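Local coordinates for protein VESB protease (Vibrio cholerae, PDB 4LK4) that is a secreted protein of the trypsin-like S1 peptidase family that probably cleaves peptide bonds as a serine endopeptidase and carries a C-terminal Ig-like domain, at residues S286-D291 with Y325-E330; S293-G298 with E314-A319; V253-I258 with R345-T350. The protein carries 1 engineered substitution. All blocks are in the same frame, centred on the assembly; numbering follows the deposited sequence.

In the fold
All three contacts lie in the C-terminal Ig-like domain and reach one mixed sheet. Contact 3 joins strands 248-258 and 338-349 by parallel backbone bonds and is mostly a surface contact, largely polar on one face. Contact 2 holds the outermost strand 292-297 to strand 310-319, antiparallel and partly buried. Contact 1, also partly buried, is of another kind: a loop covers strand 324-335 through side chains. Inward-facing residues connect them, since Val317 of contact 2 packs on Tyr325 and Tyr327 of contact 1 and on Ile346 and Leu348 of contact 3. A salt bridge from Asp328 to Arg345 ties contact 1 to contact 3 on the polar side.

Contact 1: S286-D291 with Y325-E330; sequences SSLPAD and YQYDFE
Leu288, Pro289 and Asp291 of the loop 286-291 settle over strand 325-330, and the ring of Tyr327 takes most of their weight. Leu288 points toward the strand with CG anti to its own carbonyl carbon (chi1 -68°), and its two methyls then part. CD1 lies 3.9 Å from Phe329 CB, whereas CD2 lies 4.1 Å from Tyr327 CD1; both also rest near the backbone oxygen of Asp328. A branched aliphatic tip suits this place because its two methyls can touch the Tyr327 ring and the CB of Phe329 at once.

Pro289 continues the cover with a rigid ring. Its CG is 3.7 Å from Tyr327 CE1, and its CD touches the same carbon, an oblique approach to the tyrosine. Beyond it, Asp291 meets the phenol end: OD2 stands 2.7 Å from Tyr327 OH, with the carboxylate and ring planes turned 38° apart. The same OD2 lies near the plane of the Tyr325 ring, 3.8 Å from CE2 at its edge, where the slightly positive ring hydrogens would be a favourable neighbour for a carboxylate oxygen.

Around these residues, Val317 packs against both tyrosines, and Phe329 sets its ring edge-to-face with Phe268. Tyr325 OH accepts a hydrogen bond from His321 N, and Arg323 makes a cation-pi contact with the Tyr325 ring. Asp328 instead directs its carboxylate away from the loop to a salt bridge with Arg345.

The chemistry is thus graded along the loop, from aliphatic packing at Leu288 and Pro289 to a polar end at Asp291. Tyrosine suits the junction: its ring carbons give the loop an apolar surface, while its hydroxyl brings a polar atom to the carboxylate.

Contact 2: S293-G298 with E314-A319; sequences SVLSDG and EVAVDA
Ser293 and Ala316 form the first pair of this antiparallel junction, bonded in both directions. Ser293 N gives a hydrogen bond to Ala316 O at 3.1 Å, and Ala316 N returns one to Ser293 O at 2.9 Å. Val294 and Val315 follow as a non-hydrogen-bonded pair. Then the register slips: Leu295 and Ser296 both face Glu314, a classic beta bulge. One carbonyl serves two donors here, for Glu314 O accepts from Ser296 N at 3.2 Å and takes a weak bond from Leu295 N besides. The pairing closes with Glu314 N to Ser296 O, short at 2.7 Å and nearly straight at 174°.

The side chains take their places from this backbone. The bulge brings Leu295 over the strand, where its CG lies 3.8 Å from Ala316 CB and both of its methyls also approach that carbon; a residue as small as alanine suits so close an approach. Ser293 OG comes to 3.8 Å from the same CB. Glu314 OE1 rests 3.8 Å from Ser296 CB, while its other carboxylate oxygen has a weak hydrogen bond with Ser265 OG.

Further out, the chain of 293-298 turns a corner at Leu295. Asp297 stands at the N-cap of helix 298-302, its OD1 capping a backbone N there and its OD2 hydrogen-bonded to Tyr280 OH. The pairing thus joins an edge strand to the sheet of the Ig-like domain: strand 310-319 has strand 262-272 as its other neighbour, and Val315 and Val317 face strand 338-349, leaving strand 292-297 outermost at this end.

Contact 3: V253-I258 with R345-T350; sequences VANLGI and RIQLDT
Ala254 and Gln347 belong to the backbone bonds that join strand 253-258 to strand 345-349, two strands running parallel with their axes 4° apart. Ala254 N donates to Arg345 O at 2.8 Å, and Ala254 O accepts from Gln347 N at 3.1 Å. Leu256 N gives the next bond, to Gln347 O at 2.7 Å. After it the spacing changes, because a beta bulge shifts the register by one residue, and Asp349 N donates to Gly257 O at 3.1 Å.

The bulge has its own polar fastening. Asn255 OD1 accepts a 2.6 Å hydrogen bond from Gly257 N, forming an Asx turn; chi1 of -175° sets CG anti to the backbone N, and chi2 then turns OD1 to the backbone. Gly257 adopts a positive phi, a conformation that glycine takes most easily.

Flat groups stack beside this turn: the amides of Asn255 and Gln347 lie 25° apart in plane, with Asn255 ND2 3.7 Å from Gln347 CD. Next along the same face, Val253 and Arg345 lie side by side. The guanidinium of Arg345 leads away from Val253 to its partner Asp328, and its NH2 bonds Leu93 O, in the trypsin-like part of the chain.

Among apolar side chains, Leu256 CB meets Leu348 CB at 4.2 Å, and Leu256 also packs on Val264. Leu348 and Ile346 pack on Val317 of strand 310-319, an inward place suited to branched aliphatic residues.

Parallel pairing of the first and last strands of a largely antiparallel beta domain, with one face mostly polar, though Val253 and Ile258 lie on it, and aliphatic residues turned inward, is in keeping with an Ig-like beta-sandwich.

Contact 1: S286-D291 with Y325-E330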
loop_
_atom_site.group_PDB
_atom_site.type_symbol
_atom_site.label_atom_id
_atom_site.label_comp_id
_atom_site.label_asym_id
_atom_site.label_seq_id
_atom_site.Cartn_x
_atom_site.Cartn_y
_atom_site.Cartn_z
ATOM N N SER A 286 24.651 -11.383 4.194
ATOM C CA SER A 286 25.586 -11.495 5.336
ATOM C C SER A 286 24.927 -11.317 6.696
ATOM O O SER A 286 25.155 -12.094 7.610
ATOM C CB SER A 286 26.681 -10.432 5.228
ATOM O OG SER A 286 27.614 -10.778 4.228
ATOM N N SER A 287 24.124 -10.267 6.824
ATOM C CA SER A 287 23.511 -9.922 8.105
ATOM C C SER A 287 22.581 -11.001 8.690
ATOM O O SER A 287 22.320 -10.973 9.887
ATOM C CB SER A 287 22.741 -8.599 7.986
ATOM O OG SER A 287 21.559 -8.778 7.216
ATOM N N LEU A 288 22.079 -11.930 7.874
ATOM C CA LEU A 288 21.129 -12.940 8.361
ATOM C C LEU A 288 21.825 -14.145 8.993
ATOM O O LEU A 288 23.006 -14.398 8.701
ATOM C CB LEU A 288 20.220 -13.395 7.219
ATOM C CG LEU A 288 19.271 -12.298 6.735
ATOM C CD1 LEU A 288 18.531 -12.761 5.491
ATOM C CD2 LEU A 288 18.308 -11.892 7.848
ATOM N N PRO A 289 21.107 -14.898 9.866
ATOM C CA PRO A 289 21.766 -16.013 10.581
ATOM C C PRO A 289 22.107 -17.238 9.722
ATOM O O PRO A 289 21.917 -17.238 8.489
ATOM C CB PRO A 289 20.766 -16.404 11.687
ATOM C CG PRO A 289 19.604 -15.491 11.578
ATOM C CD PRO A 289 19.736 -14.643 10.348
ATOM N N ALA A 290 22.601 -18.266 10.408
ATOM C CA ALA A 290 22.989 -19.536 9.801
ATOM C C ALA A 290 21.807 -20.344 9.283
ATOM O O ALA A 290 21.952 -21.093 8.330
ATOM C CB ALA A 290 23.767 -20.362 10.802
ATOM N N ASP A 291 20.647 -20.200 9.918
ATOM C CA ASP A 291 19.403 -20.773 9.398
ATOM C C ASP A 291 19.157 -20.398 7.937
ATOM O O ASP A 291 18.615 -21.182 7.160
ATOM C CB ASP A 291 18.200 -20.235 10.177
ATOM C CG ASP A 291 18.201 -20.636 11.630
ATOM O OD1 ASP A 291 18.697 -21.727 11.954
ATOM O OD2 ASP A 291 17.674 -19.851 12.448
ATOM N N TYR A 325 9.745 -18.078 11.918
ATOM C CA TYR A 325 10.881 -17.602 11.161
ATOM C C TYR A 325 10.406 -16.454 10.295
ATOM O O TYR A 325 9.407 -16.570 9.595
ATOM C CB TYR A 325 11.462 -18.720 10.281
ATOM C CG TYR A 325 12.102 -19.842 11.055
ATOM C CD1 TYR A 325 11.327 -20.825 11.680
ATOM C CD2 TYR A 325 13.491 -19.942 11.154
ATOM C CE1 TYR A 325 11.924 -21.863 12.383
ATOM C CE2 TYR A 325 14.091 -20.985 11.852
ATOM C CZ TYR A 325 13.303 -21.933 12.464
ATOM O OH TYR A 325 13.897 -22.948 13.159
ATOM N N GLN A 326 11.122 -15.339 10.366
ATOM C CA GLN A 326 10.853 -14.207 9.516
ATOM C C GLN A 326 12.143 -13.517 9.166
ATOM O O GLN A 326 12.708 -12.791 9.990
ATOM C CB GLN A 326 9.929 -13.213 10.210
ATOM C CG GLN A 326 9.410 -12.137 9.266
ATOM C CD GLN A 326 8.522 -11.143 9.971
ATOM O OE1 GLN A 326 7.291 -11.225 9.888
ATOM N NE2 GLN A 326 9.132 -10.209 10.683
ATOM N N TYR A 327 12.607 -13.737 7.938
ATOM C CA TYR A 327 13.862 -13.141 7.490
ATOM C C TYR A 327 13.657 -12.179 6.337
ATOM O O TYR A 327 13.090 -12.538 5.315
ATOM C CB TYR A 327 14.876 -14.209 7.070
ATOM C CG TYR A 327 15.270 -15.159 8.156
ATOM C CD1 TYR A 327 15.740 -14.695 9.378
ATOM C CD2 TYR A 327 15.215 -16.532 7.957
ATOM C CE1 TYR A 327 16.140 -15.585 10.378
ATOM C CE2 TYR A 327 15.605 -17.416 8.948
ATOM C CZ TYR A 327 16.054 -16.941 10.158
ATOM O OH TYR A 327 16.438 -17.833 11.141
ATOM N N ASP A 328 14.185 -10.978 6.517
ATOM C CA ASP A 328 14.162 -9.925 5.526
ATOM C C ASP A 328 15.520 -9.728 4.904
ATOM O O ASP A 328 16.519 -9.620 5.599
ATOM C CB ASP A 328 13.733 -8.631 6.205
ATOM C CG ASP A 328 12.288 -8.689 6.679
ATOM O OD1 ASP A 328 11.605 -9.665 6.298
ATOM O OD2 ASP A 328 11.823 -7.784 7.406
ATOM N N PHE A 329 15.556 -9.680 3.587
ATOM C CA PHE A 329 16.797 -9.424 2.876
ATOM C C PHE A 329 16.563 -8.416 1.754
ATOM O O PHE A 329 15.459 -8.274 1.233
ATOM C CB PHE A 329 17.380 -10.720 2.318
ATOM C CG PHE A 329 16.433 -11.460 1.432
ATOM C CD1 PHE A 329 15.505 -12.326 1.969
ATOM C CD2 PHE A 329 16.452 -11.260 0.065
ATOM C CE1 PHE A 329 14.613 -12.993 1.155
ATOM C CE2 PHE A 329 15.578 -11.928 -0.757
ATOM C CZ PHE A 329 14.647 -12.793 -0.211
ATOM N N GLU A 330 17.641 -7.761 1.376
ATOM C CA GLU A 330 17.620 -6.589 0.559
ATOM C C GLU A 330 18.589 -6.781 -0.600
ATOM O O GLU A 330 19.756 -7.160 -0.390
ATOM C CB GLU A 330 18.085 -5.430 1.434
ATOM C CG GLU A 330 17.818 -4.050 0.890
ATOM C CD GLU A 330 17.589 -3.019 2.006
ATOM O OE1 GLU A 330 18.530 -2.251 2.310
ATOM O OE2 GLU A 330 16.468 -2.985 2.586
#

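Contact 2: S293-G298 with E314-A319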
loop_
_atom_site.group_PDB
_atom_site.type_symbol
_atom_site.label_atom_id
_atom_site.label_comp_id
_atom_site.label_asym_id
_atom_site.label_seq_id
_atom_site.Cartn_x
_atom_site.Cartn_y
_atom_site.Cartn_z
ATOM N N SER A 293 20.072 -19.197 4.082
ATOM C CA SER A 293 21.096 -19.495 3.099
ATOM C C SER A 293 20.576 -19.145 1.704
ATOM O O SER A 293 19.370 -19.104 1.479
ATOM C CB SER A 293 21.536 -20.971 3.199
ATOM O OG SER A 293 20.438 -21.888 3.273
ATOM N N VAL A 294 21.493 -18.854 0.787
ATOM C CA VAL A 294 21.161 -18.556 -0.602
ATOM C C VAL A 294 21.548 -19.740 -1.467
ATOM O O VAL A 294 22.714 -19.962 -1.706
ATOM C CB VAL A 294 21.939 -17.326 -1.110
ATOM C CG1 VAL A 294 21.619 -17.045 -2.579
ATOM C CG2 VAL A 294 21.631 -16.124 -0.244
ATOM N N LEU A 295 20.585 -20.499 -1.958
ATOM C CA LEU A 295 20.918 -21.647 -2.795
ATOM C C LEU A 295 21.394 -21.236 -4.175
ATOM O O LEU A 295 22.195 -21.915 -4.781
ATOM C CB LEU A 295 19.711 -22.563 -2.939
ATOM C CG LEU A 295 19.114 -23.039 -1.617
ATOM C CD1 LEU A 295 18.099 -24.139 -1.878
ATOM C CD2 LEU A 295 20.200 -23.514 -0.659
ATOM N N SER A 296 20.892 -20.118 -4.666
ATOM C CA SER A 296 21.135 -19.690 -6.032
ATOM C C SER A 296 20.868 -18.192 -6.081
ATOM O O SER A 296 19.851 -17.749 -5.585
ATOM C CB SER A 296 20.170 -20.412 -6.975
ATOM O OG SER A 296 20.644 -20.371 -8.310
ATOM N N ASP A 297 21.802 -17.426 -6.644
ATOM C CA ASP A 297 21.645 -15.988 -6.828
ATOM C C ASP A 297 21.828 -15.673 -8.301
ATOM O O ASP A 297 22.927 -15.379 -8.746
ATOM C CB ASP A 297 22.664 -15.219 -5.982
ATOM C CG ASP A 297 22.520 -13.691 -6.100
ATOM O OD1 ASP A 297 21.768 -13.169 -6.944
ATOM O OD2 ASP A 297 23.188 -12.998 -5.325
ATOM N N GLY A 298 20.732 -15.741 -9.046
ATOM C CA GLY A 298 20.732 -15.397 -10.457
ATOM C C GLY A 298 21.172 -13.974 -10.727
ATOM O O GLY A 298 21.774 -13.696 -11.758
ATOM N N GLU A 314 17.211 -17.686 -5.128
ATOM C CA GLU A 314 16.533 -18.828 -4.504
ATOM C C GLU A 314 17.099 -19.024 -3.102
ATOM O O GLU A 314 18.277 -19.328 -2.934
ATOM C CB GLU A 314 16.690 -20.068 -5.367
ATOM C CG GLU A 314 15.640 -21.152 -5.149
ATOM C CD GLU A 314 16.055 -22.523 -5.724
ATOM O OE1 GLU A 314 17.217 -22.715 -6.209
ATOM O OE2 GLU A 314 15.205 -23.432 -5.675
ATOM N N VAL A 315 16.264 -18.797 -2.093
ATOM C CA VAL A 315 16.727 -18.791 -0.717
ATOM C C VAL A 315 16.134 -19.926 0.052
ATOM O O VAL A 315 15.121 -20.477 -0.336
ATOM C CB VAL A 315 16.398 -17.476 0.012
ATOM C CG1 VAL A 315 16.909 -16.304 -0.802
ATOM C CG2 VAL A 315 14.914 -17.334 0.298
ATOM N N ALA A 316 16.780 -20.251 1.159
ATOM C CA ALA A 316 16.342 -21.347 1.985
ATOM C C ALA A 316 16.435 -21.049 3.472
ATOM O O ALA A 316 17.184 -20.180 3.907
ATOM C CB ALA A 316 17.130 -22.608 1.648
ATOM N N VAL A 317 15.645 -21.792 4.235
ATOM C CA VAL A 317 15.655 -21.735 5.680
ATOM C C VAL A 317 15.655 -23.159 6.190
ATOM O O VAL A 317 14.775 -23.946 5.847
ATOM C CB VAL A 317 14.418 -21.007 6.241
ATOM C CG1 VAL A 317 14.353 -21.158 7.757
ATOM C CG2 VAL A 317 14.452 -19.542 5.852
ATOM N N ASP A 318 16.650 -23.474 7.009
ATOM C CA ASP A 318 16.763 -24.769 7.658
ATOM C C ASP A 318 16.095 -24.596 9.011
ATOM O O ASP A 318 16.720 -24.163 9.978
ATOM C CB ASP A 318 18.242 -25.171 7.796
ATOM C CG ASP A 318 18.434 -26.608 8.272
ATOM O OD1 ASP A 318 17.497 -27.428 8.123
ATOM O OD2 ASP A 318 19.537 -26.929 8.771
ATOM N N ALA A 319 14.799 -24.877 9.053
ATOM C CA ALA A 319 14.030 -24.754 10.279
ATOM C C ALA A 319 14.192 -26.022 11.090
ATOM O O ALA A 319 13.634 -27.071 10.742
ATOM C CB ALA A 319 12.566 -24.519 9.968
#

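Contact 3: V253-I258 with R345-T350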
loop_
_atom_site.group_PDB
_atom_site.type_symbol
_atom_site.label_atom_id
_atom_site.label_comp_id
_atom_site.label_asym_id
_atom_site.label_seq_id
_atom_site.Cartn_x
_atom_site.Cartn_y
_atom_site.Cartn_z
ATOM N N VAL A 253 7.064 -10.710 -0.405
ATOM C CA VAL A 253 6.888 -11.550 0.773
ATOM C C VAL A 253 6.496 -12.911 0.289
ATOM O O VAL A 253 5.494 -13.069 -0.382
ATOM C CB VAL A 253 5.764 -11.039 1.719
ATOM C CG1 VAL A 253 5.568 -11.984 2.894
ATOM C CG2 VAL A 253 6.091 -9.671 2.260
ATOM N N ALA A 254 7.269 -13.907 0.659
ATOM C CA ALA A 254 6.841 -15.272 0.480
ATOM C C ALA A 254 6.520 -15.764 1.857
ATOM O O ALA A 254 7.414 -15.996 2.649
ATOM C CB ALA A 254 7.947 -16.076 -0.147
ATOM N N ASN A 255 5.239 -15.850 2.173
ATOM C CA ASN A 255 4.824 -16.394 3.458
ATOM C C ASN A 255 4.420 -17.835 3.261
ATOM O O ASN A 255 3.362 -18.089 2.719
ATOM C CB ASN A 255 3.646 -15.624 4.059
ATOM C CG ASN A 255 3.281 -16.125 5.458
ATOM O OD1 ASN A 255 3.402 -17.319 5.772
ATOM N ND2 ASN A 255 2.858 -15.203 6.314
ATOM N N LEU A 256 5.249 -18.766 3.723
ATOM C CA LEU A 256 4.970 -20.171 3.522
ATOM C C LEU A 256 4.012 -20.714 4.550
ATOM O O LEU A 256 3.667 -21.880 4.499
ATOM C CB LEU A 256 6.258 -20.979 3.569
ATOM C CG LEU A 256 7.354 -20.426 2.666
ATOM C CD1 LEU A 256 8.401 -21.494 2.482
ATOM C CD2 LEU A 256 6.834 -19.938 1.312
ATOM N N GLY A 257 3.599 -19.879 5.496
ATOM C CA GLY A 257 2.616 -20.286 6.485
ATOM C C GLY A 257 3.187 -21.419 7.298
ATOM O O GLY A 257 4.405 -21.510 7.467
ATOM N N ILE A 258 2.316 -22.300 7.780
ATOM C CA ILE A 258 2.747 -23.363 8.701
ATOM C C ILE A 258 3.444 -24.472 7.921
ATOM O O ILE A 258 2.980 -24.864 6.856
ATOM C CB ILE A 258 1.578 -23.885 9.575
ATOM C CG1 ILE A 258 0.949 -22.687 10.329
ATOM C CG2 ILE A 258 2.074 -24.963 10.540
ATOM C CD1 ILE A 258 -0.012 -23.044 11.444
ATOM N N ARG A 345 11.006 -10.832 1.907
ATOM C CA ARG A 345 10.806 -11.507 3.179
ATOM C C ARG A 345 10.397 -12.942 2.942
ATOM O O ARG A 345 9.583 -13.227 2.096
ATOM C CB ARG A 345 9.714 -10.835 3.982
ATOM C CG ARG A 345 9.184 -11.680 5.137
ATOM C CD ARG A 345 8.210 -10.916 6.023
ATOM N NE ARG A 345 8.918 -9.872 6.744
ATOM C CZ ARG A 345 8.343 -8.853 7.380
ATOM N NH1 ARG A 345 7.003 -8.720 7.411
ATOM N NH2 ARG A 345 9.110 -7.939 7.980
ATOM N N ILE A 346 11.006 -13.844 3.684
ATOM C CA ILE A 346 10.595 -15.217 3.716
ATOM C C ILE A 346 10.156 -15.495 5.137
ATOM O O ILE A 346 10.811 -15.120 6.098
ATOM C CB ILE A 346 11.716 -16.165 3.277
ATOM C CG1 ILE A 346 11.199 -17.579 3.176
ATOM C CG2 ILE A 346 12.910 -16.132 4.228
ATOM C CD1 ILE A 346 12.108 -18.455 2.367
ATOM N N GLN A 347 9.033 -16.155 5.257
ATOM C CA GLN A 347 8.415 -16.329 6.530
ATOM C C GLN A 347 7.734 -17.676 6.563
ATOM O O GLN A 347 7.195 -18.122 5.544
ATOM C CB GLN A 347 7.368 -15.241 6.726
ATOM C CG GLN A 347 6.618 -15.340 8.038
ATOM C CD GLN A 347 5.802 -14.086 8.343
ATOM O OE1 GLN A 347 5.934 -13.050 7.685
ATOM N NE2 GLN A 347 4.950 -14.186 9.350
ATOM N N LEU A 348 7.731 -18.280 7.751
ATOM C CA LEU A 348 7.102 -19.571 8.006
ATOM C C LEU A 348 6.988 -19.813 9.502
ATOM O O LEU A 348 7.571 -19.089 10.308
ATOM C CB LEU A 348 7.927 -20.685 7.369
ATOM C CG LEU A 348 9.365 -20.812 7.869
ATOM C CD1 LEU A 348 9.493 -22.082 8.686
ATOM C CD2 LEU A 348 10.318 -20.862 6.695
ATOM N N ASP A 349 6.239 -20.841 9.873
ATOM C CA ASP A 349 5.993 -21.119 11.285
ATOM C C ASP A 349 5.950 -22.619 11.567
ATOM O O ASP A 349 5.329 -23.366 10.799
ATOM C CB ASP A 349 4.679 -20.462 11.719
ATOM C CG ASP A 349 4.598 -20.255 13.223
ATOM O OD1 ASP A 349 5.083 -21.101 14.004
ATOM O OD2 ASP A 349 4.042 -19.217 13.638
ATOM N N THR A 350 6.569 -23.026 12.688
ATOM C CA THR A 350 6.635 -24.441 13.125
ATOM C C THR A 350 6.148 -24.636 14.583
ATOM O O THR A 350 5.953 -23.664 15.333
ATOM C CB THR A 350 8.081 -25.003 12.979
ATOM O OG1 THR A 350 8.989 -24.220 13.759
ATOM C CG2 THR A 350 8.577 -24.973 11.519
#